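Local atomic coordinates of ferritin (Mycoplasma penetrans, PDB entry 7DIE), a protein that probably binds and stores iron inside a 24-subunit cage, with iron bound within its four-helix bundle and ferroxidase centres described as atypical. Residues V105-T113 with T124-S135; S4-D14 with Y67-K76. All coordinates share one frame; numbering follows the deposited sequence.

Starting at the N terminus, residues 4-14 lead into helix 10-39, and the chain runs on through helix 43-70 before contact 2 closes a loop of 52 residues, almost all helical, where 67-76 packs against that first stretch. Contact 1 opens only afterwards: helix 91-118 passes through 105-113, turns, and helix 122-150 folds back with 124-135, just ten residues intervening. The two contacts therefore follow in series, neither nested nor crossed, each joining one antiparallel pair of the ferritin four-helix bundle. Their centres lie about 17 Å apart, and they touch where Thr124 meets Tyr67, Met13 and Ile12, which ties both hairpins together.

Contact 1: residues V105-T113 with T124-S135; sequences VRESVKNVT and TFERMQWFVKDS. With FE (Fe (III) ion), chain G.
Val109 holds CG1 anti to its backbone N, which sends that methyl into helix 124-135, while Thr113, at chi1 -62°, directs OG1 back along its own helix and CG2 outward to Phe125. Both are knobs in holes. Val109 sits among Met128, Phe131, Val132 and Ser135: CG1 lies 3.6 Å from Val132 N, and CG2 presses on Ser135 OG at 3.3 Å. One turn on, Thr113 fits among Phe125, Met128, Gln129 and Val132. Its OG1 donates to Val109 O (2.8 Å) from above the carbonyl plane, so this oxygen, already taking Thr113 N, is gripped twice; the hydroxyl is thus satisfied within its helix while resting 3.3 Å from Met128 CB. CG2 meets Phe125 CE1 obliquely at 3.5 Å. Gln129 NE2 lies over the centre of that ring and donates to Phe125 O, a nearly straight bond (169°) that fixes the amide. Bent at chi2 and chi3, Met128 lays SD across Val112 CG1 (4.0 Å).

The helices run antiparallel, axes 9.4 Å apart at 153°, as the second hairpin of a ferritin bundle. Asp134 turns from this seam to bind iron through OD2 (2.1 Å), with Asp55, His60 and Asp138 completing the protein ligands. Helices 10-39 and 43-70 cover the inner side at Val105 and Phe131; Phe122 of a second subunit packs on Thr113 and Val132.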
loop_
_atom_site.group_PDB
_atom_site.type_symbol
_atom_site.label_atom_id
_atom_site.label_comp_id
_atom_site.label_asym_id
_atom_site.label_seq_id
_atom_site.Cartn_x
_atom_site.Cartn_y
_atom_site.Cartn_z
ATOM N N VAL A 105 48.465 19.866 -6.851
ATOM C CA VAL A 105 47.106 20.235 -7.248
ATOM C C VAL A 105 46.625 21.413 -6.416
ATOM O O VAL A 105 46.087 22.392 -6.941
ATOM C CB VAL A 105 46.140 19.040 -7.097
ATOM C CG1 VAL A 105 44.711 19.495 -7.410
ATOM C CG2 VAL A 105 46.531 17.897 -7.975
ATOM N N ARG A 106 46.789 21.313 -5.095
ATOM C CA ARG A 106 46.337 22.365 -4.193
ATOM C C ARG A 106 47.043 23.689 -4.491
ATOM O O ARG A 106 46.418 24.760 -4.477
ATOM C CB ARG A 106 46.575 21.913 -2.751
ATOM C CG ARG A 106 46.264 22.966 -1.683
ATOM C CD ARG A 106 46.399 22.331 -0.303
ATOM N NE ARG A 106 46.171 23.271 0.797
ATOM C CZ ARG A 106 47.121 23.699 1.620
ATOM N NH1 ARG A 106 48.374 23.279 1.456
ATOM N NH2 ARG A 106 46.822 24.547 2.601
ATOM N N GLU A 107 48.342 23.643 -4.793
ATOM C CA GLU A 107 49.032 24.900 -5.114
ATOM C C GLU A 107 48.544 25.481 -6.435
ATOM O O GLU A 107 48.424 26.706 -6.574
ATOM C CB GLU A 107 50.545 24.688 -5.132
ATOM C CG GLU A 107 51.123 24.586 -3.715
ATOM C CD GLU A 107 50.567 25.653 -2.746
ATOM O OE1 GLU A 107 49.851 25.282 -1.758
ATOM O OE2 GLU A 107 50.865 26.856 -2.976
ATOM N N SER A 108 48.260 24.619 -7.417
ATOM C CA SER A 108 47.652 25.073 -8.667
ATOM C C SER A 108 46.309 25.765 -8.425
ATOM O O SER A 108 46.059 26.858 -8.949
ATOM C CB SER A 108 47.492 23.889 -9.624
ATOM O OG SER A 108 47.123 24.351 -10.901
ATOM N N VAL A 109 45.417 25.134 -7.651
ATOM C CA VAL A 109 44.156 25.788 -7.294
ATOM C C VAL A 109 44.413 27.188 -6.742
ATOM O O VAL A 109 43.784 28.171 -7.155
ATOM C CB VAL A 109 43.367 24.938 -6.279
ATOM C CG1 VAL A 109 42.182 25.743 -5.720
ATOM C CG2 VAL A 109 42.883 23.640 -6.932
ATOM N N LYS A 110 45.323 27.292 -5.776
ATOM C CA LYS A 110 45.576 28.584 -5.149
ATOM C C LYS A 110 46.061 29.607 -6.172
ATOM O O LYS A 110 45.662 30.779 -6.124
ATOM C CB LYS A 110 46.595 28.423 -4.018
ATOM C CG LYS A 110 46.850 29.680 -3.180
ATOM C CD LYS A 110 47.827 29.354 -2.042
ATOM C CE LYS A 110 47.955 30.469 -1.022
ATOM N NZ LYS A 110 48.357 31.751 -1.645
ATOM N N ASN A 111 46.919 29.182 -7.111
ATOM C CA ASN A 111 47.453 30.112 -8.107
ATOM C C ASN A 111 46.349 30.642 -9.011
ATOM O O ASN A 111 46.239 31.854 -9.230
ATOM C CB ASN A 111 48.540 29.441 -8.950
ATOM C CG ASN A 111 49.276 30.429 -9.847
ATOM O OD1 ASN A 111 49.777 31.452 -9.373
ATOM N ND2 ASN A 111 49.332 30.138 -11.144
ATOM N N VAL A 112 45.527 29.744 -9.559
ATOM C CA VAL A 112 44.440 30.187 -10.431
ATOM C C VAL A 112 43.470 31.064 -9.657
ATOM O O VAL A 112 42.961 32.066 -10.173
ATOM C CB VAL A 112 43.714 28.980 -11.061
ATOM C CG1 VAL A 112 42.615 29.487 -12.008
ATOM C CG2 VAL A 112 44.712 28.084 -11.813
ATOM N N THR A 113 43.192 30.699 -8.408
ATOM C CA THR A 113 42.280 31.495 -7.602
ATOM C C THR A 113 42.833 32.900 -7.404
ATOM O O THR A 113 42.144 33.895 -7.650
ATOM C CB THR A 113 42.050 30.801 -6.255
ATOM O OG1 THR A 113 41.432 29.526 -6.485
ATOM C CG2 THR A 113 41.157 31.655 -5.357
ATOM N N THR A 124 35.750 33.434 -12.936
ATOM C CA THR A 124 36.692 32.348 -12.676
ATOM C C THR A 124 36.962 32.198 -11.182
ATOM O O THR A 124 37.022 31.071 -10.662
ATOM C CB THR A 124 37.987 32.587 -13.468
ATOM O OG1 THR A 124 37.684 32.564 -14.867
ATOM C CG2 THR A 124 39.016 31.487 -13.185
ATOM N N PHE A 125 37.098 33.319 -10.463
ATOM C CA PHE A 125 37.277 33.239 -9.016
ATOM C C PHE A 125 36.130 32.467 -8.365
ATOM O O PHE A 125 36.359 31.609 -7.503
ATOM C CB PHE A 125 37.390 34.650 -8.418
ATOM C CG PHE A 125 37.578 34.664 -6.911
ATOM C CD1 PHE A 125 38.808 34.347 -6.347
ATOM C CD2 PHE A 125 36.528 34.997 -6.069
ATOM C CE1 PHE A 125 38.984 34.364 -4.977
ATOM C CE2 PHE A 125 36.688 35.009 -4.689
ATOM C CZ PHE A 125 37.918 34.693 -4.139
ATOM N N GLU A 126 34.895 32.737 -8.793
ATOM C CA GLU A 126 33.730 32.054 -8.225
ATOM C C GLU A 126 33.782 30.549 -8.521
ATOM O O GLU A 126 33.562 29.714 -7.636
ATOM C CB GLU A 126 32.452 32.701 -8.780
ATOM C CG GLU A 126 31.132 32.300 -8.081
ATOM C CD GLU A 126 30.701 30.841 -8.360
ATOM O OE1 GLU A 126 30.950 30.334 -9.484
ATOM O OE2 GLU A 126 30.099 30.208 -7.444
ATOM N N ARG A 127 34.093 30.183 -9.765
ATOM C CA ARG A 127 34.177 28.765 -10.116
ATOM C C ARG A 127 35.285 28.062 -9.339
ATOM O O ARG A 127 35.165 26.876 -9.006
ATOM C CB ARG A 127 34.383 28.605 -11.635
ATOM C CG ARG A 127 34.797 27.178 -12.100
ATOM C CD ARG A 127 33.631 26.144 -11.993
ATOM N NE ARG A 127 33.261 25.855 -10.600
ATOM C CZ ARG A 127 32.214 25.115 -10.231
ATOM N NH1 ARG A 127 31.444 24.549 -11.154
ATOM N NH2 ARG A 127 31.942 24.935 -8.940
ATOM N N MET A 128 36.347 28.778 -8.993
ATOM C CA MET A 128 37.444 28.147 -8.272
ATOM C C MET A 128 37.127 27.882 -6.811
ATOM O O MET A 128 37.841 27.091 -6.185
ATOM C CB MET A 128 38.718 29.006 -8.378
ATOM C CG MET A 128 39.301 29.044 -9.808
ATOM S SD MET A 128 39.587 27.404 -10.551
ATOM C CE MET A 128 40.796 26.683 -9.441
ATOM N N GLN A 129 36.070 28.488 -6.254
ATOM C CA GLN A 129 35.801 28.307 -4.827
ATOM C C GLN A 129 35.512 26.848 -4.488
ATOM O O GLN A 129 35.934 26.357 -3.435
ATOM C CB GLN A 129 34.642 29.203 -4.381
ATOM C CG GLN A 129 34.962 30.709 -4.478
ATOM C CD GLN A 129 36.311 31.045 -3.874
ATOM O OE1 GLN A 129 36.494 30.940 -2.671
ATOM N NE2 GLN A 129 37.272 31.445 -4.716
ATOM N N TRP A 130 34.807 26.133 -5.368
ATOM C CA TRP A 130 34.588 24.705 -5.134
ATOM C C TRP A 130 35.914 23.968 -4.998
ATOM O O TRP A 130 36.049 23.051 -4.180
ATOM C CB TRP A 130 33.763 24.091 -6.278
ATOM C CG TRP A 130 33.470 22.613 -6.051
ATOM C CD1 TRP A 130 32.372 22.088 -5.415
ATOM C CD2 TRP A 130 34.298 21.495 -6.409
ATOM N NE1 TRP A 130 32.458 20.715 -5.380
ATOM C CE2 TRP A 130 33.634 20.327 -5.970
ATOM C CE3 TRP A 130 35.533 21.363 -7.060
ATOM C CZ2 TRP A 130 34.164 19.048 -6.157
ATOM C CZ3 TRP A 130 36.060 20.087 -7.242
ATOM C CH2 TRP A 130 35.374 18.949 -6.790
ATOM N N PHE A 131 36.900 24.359 -5.800
ATOM C CA PHE A 131 38.199 23.698 -5.819
ATOM C C PHE A 131 39.034 24.082 -4.619
ATOM O O PHE A 131 39.802 23.259 -4.114
ATOM C CB PHE A 131 38.944 24.060 -7.113
ATOM C CG PHE A 131 38.323 23.482 -8.333
ATOM C CD1 PHE A 131 37.274 24.132 -8.966
ATOM C CD2 PHE A 131 38.772 22.264 -8.843
ATOM C CE1 PHE A 131 36.685 23.588 -10.101
ATOM C CE2 PHE A 131 38.177 21.709 -9.998
ATOM C CZ PHE A 131 37.138 22.365 -10.615
ATOM N N VAL A 132 38.927 25.342 -4.177
ATOM C CA VAL A 132 39.586 25.743 -2.938
ATOM C C VAL A 132 39.137 24.836 -1.798
ATOM O O VAL A 132 39.951 24.304 -1.039
ATOM C CB VAL A 132 39.289 27.215 -2.604
ATOM C CG1 VAL A 132 39.792 27.522 -1.173
ATOM C CG2 VAL A 132 39.918 28.173 -3.623
ATOM N N LYS A 133 37.823 24.643 -1.669
ATOM C CA LYS A 133 37.313 23.795 -0.595
ATOM C C LYS A 133 37.702 22.338 -0.806
ATOM O O LYS A 133 38.190 21.673 0.117
ATOM C CB LYS A 133 35.791 23.946 -0.489
ATOM C CG LYS A 133 35.164 23.246 0.724
ATOM C CD LYS A 133 33.671 23.567 0.820
ATOM C CE LYS A 133 33.020 22.903 2.029
ATOM N NZ LYS A 133 33.659 23.334 3.312
ATOM N N ASP A 134 37.506 21.819 -2.019
ATOM C CA ASP A 134 37.699 20.387 -2.224
ATOM C C ASP A 134 39.167 19.992 -2.249
ATOM O O ASP A 134 39.487 18.849 -1.912
ATOM C CB ASP A 134 37.035 19.917 -3.510
ATOM C CG ASP A 134 36.783 18.411 -3.495
ATOM O OD1 ASP A 134 35.958 17.967 -2.694
ATOM O OD2 ASP A 134 37.432 17.683 -4.248
ATOM N N SER A 135 40.075 20.891 -2.657
ATOM C CA SER A 135 41.490 20.528 -2.592
ATOM C C SER A 135 41.916 20.204 -1.172
ATOM O O SER A 135 42.787 19.355 -0.977
ATOM C CB SER A 135 42.403 21.623 -3.167
ATOM O OG SER A 135 42.691 21.364 -4.533
HETATM FE FE FE G . 38.010 15.769 -4.952
HETATM O O HOH W 1 35.644 15.681 -5.225
#

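Contact 2: residues S4-D14 with Y67-K76; sequences SVFNKDERIMD and YMMKVDSILK
Phe6 lays its ring over the end of helix 43-70, which closes in a Schellman motif: Ser73 N returns to Met68 O and Asp72 N to Met69 O, with Asp72 at positive phi as the C-prime residue. Val71 CA makes a CH-pi contact with that ring, 4.1 Å from its centroid, and Lys70 O lies over the same face, offset toward the rim. Asp72 OD2 comes to the ring edge, the carboxylate standing almost perpendicular (88°) to the ring.

Lys8 can be followed outward. CB lies 3.9 Å from Ser73 OG; CG then packs on Val71 CB at 3.6 Å, and CD crosses over Val71 CB and CG1, the two side chains meeting at about a right angle. Bends at chi2 and chi3 (-56° and -67°) fold the chain over this valine and bring CE to Tyr67 OH. At the tip, NZ forms salt bridges with Asp121 and Glu123, while the tyrosine hydroxyl pairs with Thr124. At the start of helix 10-39, whose N-cap is Asp9, Met13 places CG 3.3 Å from Ser73 OG and SD against Val71 CG2. Farther along, Lys76 NZ donates to Asp14 OD1 at 2.7 Å in a salt bridge, on the syn side and somewhat out of the carboxylate plane, with Glu10 nearby, too far for a second bridge.

A water links the backbones, accepting from Lys8 N and donating to Val71 O. Arg106 NH2 of a neighbouring subunit hydrogen-bonds to Phe6 O. Ser4 OG, the acceptor of an ST turn from Phe6 N, donates to the anti lone pair of Asp72 OD2 at 3.0 Å.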
loop_
_atom_site.group_PDB
_atom_site.type_symbol
_atom_site.label_atom_id
_atom_site.label_comp_id
_atom_site.label_asym_id
_atom_site.label_seq_id
_atom_site.Cartn_x
_atom_site.Cartn_y
_atom_site.Cartn_z
ATOM N N SER A 4 33.604 36.004 -28.970
ATOM C CA SER A 4 32.524 35.602 -28.073
ATOM C C SER A 4 32.073 36.766 -27.206
ATOM O O SER A 4 32.876 37.608 -26.810
ATOM C CB SER A 4 32.953 34.434 -27.176
ATOM O OG SER A 4 32.123 34.345 -26.026
ATOM N N VAL A 5 30.778 36.786 -26.886
ATOM C CA VAL A 5 30.242 37.822 -26.020
ATOM C C VAL A 5 30.832 37.743 -24.620
ATOM O O VAL A 5 30.767 38.720 -23.875
ATOM C CB VAL A 5 28.700 37.735 -25.986
ATOM C CG1 VAL A 5 28.233 36.464 -25.251
ATOM C CG2 VAL A 5 28.108 38.982 -25.354
ATOM N N PHE A 6 31.428 36.610 -24.238
ATOM C CA PHE A 6 31.969 36.504 -22.884
ATOM C C PHE A 6 33.320 37.188 -22.765
ATOM O O PHE A 6 33.665 37.687 -21.686
ATOM C CB PHE A 6 32.064 35.037 -22.481
ATOM C CG PHE A 6 30.725 34.440 -22.190
ATOM C CD1 PHE A 6 30.163 34.578 -20.926
ATOM C CD2 PHE A 6 29.990 33.821 -23.200
ATOM C CE1 PHE A 6 28.901 34.053 -20.646
ATOM C CE2 PHE A 6 28.722 33.295 -22.925
ATOM C CZ PHE A 6 28.184 33.425 -21.638
ATOM N N ASN A 7 34.082 37.223 -23.858
ATOM C CA ASN A 7 35.312 38.012 -23.933
ATOM C C ASN A 7 36.246 37.723 -22.753
ATOM O O ASN A 7 36.735 38.629 -22.081
ATOM C CB ASN A 7 34.976 39.499 -24.000
ATOM C CG ASN A 7 36.172 40.342 -24.357
ATOM O OD1 ASN A 7 36.946 39.996 -25.254
ATOM N ND2 ASN A 7 36.342 41.449 -23.650
ATOM N N LYS A 8 36.467 36.439 -22.477
ATOM C CA LYS A 8 37.330 36.072 -21.360
ATOM C C LYS A 8 38.780 36.368 -21.724
ATOM O O LYS A 8 39.166 36.313 -22.887
ATOM C CB LYS A 8 37.175 34.587 -21.008
ATOM C CG LYS A 8 35.730 34.154 -20.654
ATOM C CD LYS A 8 35.124 34.968 -19.512
ATOM C CE LYS A 8 35.818 34.711 -18.161
ATOM N NZ LYS A 8 35.265 35.620 -17.118
ATOM N N ASP A 9 39.591 36.729 -20.728
ATOM C CA ASP A 9 40.987 37.000 -21.054
ATOM C C ASP A 9 41.741 35.691 -21.193
ATOM O O ASP A 9 41.653 34.805 -20.336
ATOM C CB ASP A 9 41.697 37.889 -20.036
ATOM C CG ASP A 9 42.998 38.481 -20.616
ATOM O OD1 ASP A 9 44.054 37.798 -20.583
ATOM O OD2 ASP A 9 42.950 39.602 -21.177
ATOM N N GLU A 10 42.499 35.591 -22.276
ATOM C CA GLU A 10 43.187 34.348 -22.612
ATOM C C GLU A 10 44.225 33.939 -21.568
ATOM O O GLU A 10 44.482 32.746 -21.416
ATOM C CB GLU A 10 43.847 34.436 -23.992
ATOM C CG GLU A 10 44.338 33.076 -24.496
ATOM C CD GLU A 10 44.700 33.057 -25.973
ATOM O OE1 GLU A 10 43.884 32.558 -26.784
ATOM O OE2 GLU A 10 45.808 33.535 -26.314
ATOM N N ARG A 11 44.763 34.885 -20.829
ATOM C CA ARG A 11 45.685 34.540 -19.783
ATOM C C ARG A 11 45.027 33.719 -18.679
ATOM O O ARG A 11 45.579 32.754 -18.247
ATOM C CB ARG A 11 46.249 35.767 -19.138
ATOM C CG ARG A 11 47.359 36.371 -19.921
ATOM C CD ARG A 11 48.556 35.490 -19.835
ATOM N NE ARG A 11 49.581 36.053 -20.655
ATOM C CZ ARG A 11 50.868 36.058 -20.350
ATOM N NH1 ARG A 11 51.708 36.628 -21.187
ATOM N NH2 ARG A 11 51.302 35.479 -19.234
ATOM N N ILE A 12 43.861 34.148 -18.234
ATOM C CA ILE A 12 43.158 33.469 -17.168
ATOM C C ILE A 12 42.629 32.141 -17.682
ATOM O O ILE A 12 42.713 31.119 -16.989
ATOM C CB ILE A 12 42.048 34.368 -16.593
ATOM C CG1 ILE A 12 42.635 35.726 -16.193
ATOM C CG2 ILE A 12 41.348 33.658 -15.418
ATOM C CD1 ILE A 12 43.734 35.633 -15.155
ATOM N N MET A 13 42.125 32.117 -18.923
ATOM C CA MET A 13 41.599 30.858 -19.453
ATOM C C MET A 13 42.711 29.835 -19.654
ATOM O O MET A 13 42.502 28.634 -19.447
ATOM C CB MET A 13 40.837 31.095 -20.756
ATOM C CG MET A 13 39.604 31.942 -20.594
ATOM S SD MET A 13 38.371 31.266 -19.454
ATOM C CE MET A 13 38.690 32.083 -17.983
ATOM N N ASP A 14 43.905 30.285 -20.051
ATOM C CA ASP A 14 45.034 29.365 -20.119
ATOM C C ASP A 14 45.357 28.780 -18.751
ATOM O O ASP A 14 45.767 27.620 -18.651
ATOM C CB ASP A 14 46.271 30.068 -20.680
ATOM C CG ASP A 14 46.219 30.245 -22.182
ATOM O OD1 ASP A 14 45.287 29.730 -22.844
ATOM O OD2 ASP A 14 47.133 30.911 -22.701
ATOM N N TYR A 67 32.822 24.654 -17.162
ATOM C CA TYR A 67 32.993 26.094 -17.004
ATOM C C TYR A 67 33.567 26.722 -18.269
ATOM O O TYR A 67 33.089 27.767 -18.723
ATOM C CB TYR A 67 33.903 26.402 -15.807
ATOM C CG TYR A 67 34.241 27.892 -15.724
ATOM C CD1 TYR A 67 33.242 28.840 -15.512
ATOM C CD2 TYR A 67 35.553 28.348 -15.883
ATOM C CE1 TYR A 67 33.537 30.215 -15.458
ATOM C CE2 TYR A 67 35.855 29.716 -15.838
ATOM C CZ TYR A 67 34.848 30.643 -15.632
ATOM O OH TYR A 67 35.148 31.997 -15.571
ATOM N N MET A 68 34.603 26.108 -18.852
ATOM C CA MET A 68 35.169 26.683 -20.064
ATOM C C MET A 68 34.114 26.792 -21.157
ATOM O O MET A 68 34.040 27.811 -21.848
ATOM C CB MET A 68 36.385 25.870 -20.517
ATOM C CG MET A 68 37.525 25.972 -19.493
ATOM S SD MET A 68 39.168 25.470 -20.076
ATOM C CE MET A 68 39.689 26.995 -20.901
ATOM N N MET A 69 33.254 25.774 -21.292
ATOM C CA MET A 69 32.191 25.839 -22.296
ATOM C C MET A 69 31.188 26.946 -21.986
ATOM O O MET A 69 30.691 27.606 -22.907
ATOM C CB MET A 69 31.475 24.485 -22.407
ATOM C CG MET A 69 32.357 23.370 -23.015
ATOM S SD MET A 69 31.428 21.825 -23.215
ATOM C CE MET A 69 31.070 21.423 -21.535
ATOM N N LYS A 70 30.865 27.155 -20.699
ATOM C CA LYS A 70 29.956 28.245 -20.324
ATOM C C LYS A 70 30.459 29.586 -20.843
ATOM O O LYS A 70 29.665 30.443 -21.253
ATOM C CB LYS A 70 29.800 28.329 -18.802
ATOM C CG LYS A 70 28.949 27.225 -18.159
ATOM C CD LYS A 70 27.484 27.361 -18.550
ATOM C CE LYS A 70 26.641 26.182 -18.054
ATOM N NZ LYS A 70 25.261 26.246 -18.635
ATOM N N VAL A 71 31.771 29.788 -20.828
ATOM C CA VAL A 71 32.336 31.064 -21.248
ATOM C C VAL A 71 33.030 30.953 -22.610
ATOM O O VAL A 71 33.875 31.788 -22.943
ATOM C CB VAL A 71 33.268 31.639 -20.167
ATOM C CG1 VAL A 71 32.459 32.011 -18.915
ATOM C CG2 VAL A 71 34.362 30.650 -19.791
ATOM N N ASP A 72 32.680 29.927 -23.401
ATOM C CA ASP A 72 33.117 29.786 -24.799
ATOM C C ASP A 72 34.635 29.746 -24.944
ATOM O O ASP A 72 35.168 30.172 -25.968
ATOM C CB ASP A 72 32.569 30.911 -25.690
ATOM C CG ASP A 72 31.065 30.827 -25.911
ATOM O OD1 ASP A 72 30.467 29.745 -25.718
ATOM O OD2 ASP A 72 30.480 31.867 -26.291
ATOM N N SER A 73 35.357 29.244 -23.948
ATOM C CA SER A 73 36.810 29.169 -24.033
ATOM C C SER A 73 37.277 27.748 -24.327
ATOM O O SER A 73 36.568 26.769 -24.076
ATOM C CB SER A 73 37.444 29.667 -22.740
ATOM O OG SER A 73 37.069 31.012 -22.549
ATOM N N ILE A 74 38.511 27.644 -24.819
ATOM C CA ILE A 74 39.037 26.404 -25.398
ATOM C C ILE A 74 39.954 25.710 -24.395
ATOM O O ILE A 74 40.909 26.312 -23.885
ATOM C CB ILE A 74 39.789 26.687 -26.715
ATOM C CG1 ILE A 74 38.873 27.364 -27.737
ATOM C CG2 ILE A 74 40.410 25.405 -27.284
ATOM C CD1 ILE A 74 37.604 26.633 -28.020
ATOM N N LEU A 75 39.678 24.432 -24.126
ATOM C CA LEU A 75 40.538 23.613 -23.276
ATOM C C LEU A 75 41.679 23.021 -24.092
ATOM O O LEU A 75 41.449 22.363 -25.106
ATOM C CB LEU A 75 39.730 22.481 -22.634
ATOM C CG LEU A 75 40.513 21.377 -21.923
ATOM C CD1 LEU A 75 41.212 21.962 -20.707
ATOM C CD2 LEU A 75 39.546 20.259 -21.489
ATOM N N LYS A 76 42.906 23.223 -23.630
ATOM C CA LYS A 76 44.091 22.697 -24.295
ATOM C C LYS A 76 44.753 21.658 -23.395
ATOM O O LYS A 76 45.215 21.994 -22.303
ATOM C CB LYS A 76 45.070 23.834 -24.610
ATOM C CG LYS A 76 44.455 25.015 -25.384
ATOM C CD LYS A 76 45.070 26.349 -24.960
ATOM C CE LYS A 76 44.469 27.524 -25.727
ATOM N NZ LYS A 76 45.084 28.830 -25.343
HETATM O O HOH W 2 35.338 33.880 -24.114
#